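Long-range contact in ribonucleoside-diphosphate reductase (Pseudomonas aeruginosa, PDB 5IM3), which probably supplies the precursors for DNA synthesis by reducing ribonucleoside diphosphates to their deoxy forms, under allosteric control by nucleotides such as dATP: residues L212-E216 against W819-V824. Numbering follows the deposited sequence.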
loop_
_atom_site.group_PDB
_atom_site.type_symbol
_atom_site.label_atom_id
_atom_site.label_comp_id
_atom_site.label_asym_id
_atom_site.label_seq_id
_atom_site.Cartn_x
_atom_site.Cartn_y
_atom_site.Cartn_z
ATOM N N LEU A 212 7.828 37.877 29.024
ATOM C CA LEU A 212 6.961 37.673 30.173
ATOM C C LEU A 212 5.517 37.372 29.793
ATOM O O LEU A 212 4.730 37.010 30.673
ATOM C CB LEU A 212 6.996 38.910 31.082
ATOM C CG LEU A 212 8.312 39.188 31.811
ATOM C CD1 LEU A 212 8.295 40.582 32.414
ATOM C CD2 LEU A 212 8.562 38.149 32.892
ATOM N N VAL A 213 5.148 37.505 28.515
ATOM C CA VAL A 213 3.772 37.224 28.121
ATOM C C VAL A 213 3.445 35.745 28.275
ATOM O O VAL A 213 2.269 35.385 28.404
ATOM C CB VAL A 213 3.496 37.683 26.673
ATOM C CG1 VAL A 213 3.926 39.130 26.476
ATOM C CG2 VAL A 213 4.181 36.770 25.659
ATOM N N GLU A 214 4.457 34.874 28.264
ATOM C CA GLU A 214 4.208 33.441 28.391
ATOM C C GLU A 214 3.561 33.111 29.730
ATOM O O GLU A 214 2.667 32.259 29.802
ATOM C CB GLU A 214 5.514 32.665 28.219
ATOM C CG GLU A 214 5.339 31.154 28.172
ATOM C CD GLU A 214 6.636 30.422 27.880
ATOM O OE1 GLU A 214 7.208 29.825 28.816
ATOM O OE2 GLU A 214 7.088 30.451 26.716
ATOM N N ARG A 215 3.996 33.774 30.803
ATOM C CA ARG A 215 3.437 33.530 32.126
ATOM C C ARG A 215 2.315 34.493 32.486
ATOM O O ARG A 215 1.564 34.220 33.429
ATOM C CB ARG A 215 4.538 33.620 33.190
ATOM C CG ARG A 215 5.661 32.602 33.020
ATOM C CD ARG A 215 5.195 31.159 33.237
ATOM N NE ARG A 215 5.005 30.821 34.651
ATOM C CZ ARG A 215 3.828 30.643 35.248
ATOM N NH1 ARG A 215 2.691 30.764 34.571
ATOM N NH2 ARG A 215 3.784 30.334 36.538
ATOM N N GLU A 216 2.178 35.602 31.763
ATOM C CA GLU A 216 1.104 36.552 32.029
ATOM C C GLU A 216 0.805 37.357 30.768
ATOM O O GLU A 216 1.607 38.216 30.376
ATOM C CB GLU A 216 1.477 37.477 33.186
ATOM C CG GLU A 216 0.516 38.643 33.391
ATOM C CD GLU A 216 -0.912 38.187 33.602
ATOM O OE1 GLU A 216 -1.097 37.097 34.178
ATOM O OE2 GLU A 216 -1.842 38.909 33.184
ATOM N N TRP A 819 -3.051 27.612 36.904
ATOM C CA TRP A 819 -2.040 28.282 36.090
ATOM C C TRP A 819 -0.717 28.253 36.846
ATOM O O TRP A 819 -0.535 28.984 37.827
ATOM C CB TRP A 819 -2.462 29.712 35.760
ATOM C CG TRP A 819 -1.517 30.413 34.821
ATOM C CD1 TRP A 819 -0.775 31.526 35.088
ATOM C CD2 TRP A 819 -1.207 30.040 33.469
ATOM N NE1 TRP A 819 -0.028 31.875 33.987
ATOM C CE2 TRP A 819 -0.274 30.978 32.981
ATOM C CE3 TRP A 819 -1.629 29.008 32.624
ATOM C CZ2 TRP A 819 0.242 30.915 31.687
ATOM C CZ3 TRP A 819 -1.113 28.949 31.336
ATOM C CH2 TRP A 819 -0.188 29.897 30.884
ATOM N N ASP A 820 0.202 27.410 36.390
ATOM C CA ASP A 820 1.480 27.211 37.060
ATOM C C ASP A 820 2.470 26.668 36.038
ATOM O O ASP A 820 2.087 26.340 34.906
ATOM C CB ASP A 820 1.340 26.260 38.262
ATOM C CG ASP A 820 0.452 25.069 37.970
ATOM O OD1 ASP A 820 0.607 24.453 36.896
ATOM O OD2 ASP A 820 -0.401 24.748 38.822
ATOM N N PRO A 821 3.755 26.582 36.395
ATOM C CA PRO A 821 4.752 26.107 35.419
ATOM C C PRO A 821 4.440 24.756 34.793
ATOM O O PRO A 821 4.655 24.594 33.584
ATOM C CB PRO A 821 6.039 26.067 36.250
ATOM C CG PRO A 821 5.862 27.159 37.237
ATOM C CD PRO A 821 4.396 27.170 37.586
ATOM N N VAL A 822 3.949 23.780 35.560
ATOM C CA VAL A 822 3.697 22.463 34.976
ATOM C C VAL A 822 2.596 22.550 33.926
ATOM O O VAL A 822 2.667 21.894 32.880
ATOM C CB VAL A 822 3.360 21.430 36.070
ATOM C CG1 VAL A 822 4.526 21.274 37.039
ATOM C CG2 VAL A 822 2.097 21.816 36.814
ATOM N N MET A 823 1.566 23.364 34.178
ATOM C CA MET A 823 0.515 23.552 33.184
ATOM C C MET A 823 1.083 24.130 31.895
ATOM O O MET A 823 0.697 23.716 30.797
ATOM C CB MET A 823 -0.579 24.463 33.744
ATOM C CG MET A 823 -1.703 24.773 32.763
ATOM S SD MET A 823 -2.600 23.309 32.205
ATOM C CE MET A 823 -3.329 22.739 33.741
ATOM N N VAL A 824 2.004 25.091 32.010
ATOM C CA VAL A 824 2.635 25.661 30.824
ATOM C C VAL A 824 3.419 24.593 30.074
ATOM O O VAL A 824 3.374 24.521 28.841
ATOM C CB VAL A 824 3.536 26.848 31.221
ATOM C CG1 VAL A 824 4.345 27.343 30.024
ATOM C CG2 VAL A 824 2.695 27.973 31.803
#
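A tryptophan can pack through its ring and still donate a hydrogen bond from its indole NH, as the contact of 212-216 with 819-824 illustrates. Arg215 loses the most surface, Trp819 the next most. The indole donates from Trp819 NE1 to the carbonyl Arg215 O, a hydrogen bond of 2.9 Å that is nearly straight at 166°, while Glu214 O lies at the ring edge, 3.4 Å from Trp819 CZ2. The CA-to-CB bond of Arg215 points away from 819-824, yet the end of the side chain comes back, its three m rotamers bringing NH1 over one face of the indole. Arg215 NH1 and Trp819 NE1 are 3.0 Å apart, but as two donors they cannot bond to each other. The guanidinium also lies against the start of helix 821-829, with Arg215 NH2 3.4 Å from Pro821 CD. That helix is N-capped by Asp820, whose OD1 accepts from Met823 N at 3.1 Å; its OD2 pairs with Arg839. Val824 points toward the loop and meets Glu214, whose carboxylate is held by Lys828 and Thr803. The result is a small interdomain contact, in which an interhelical loop of the second ATP-cone region docks on the turn and capped N-terminus of helix 821-829 in the barrel-domain region.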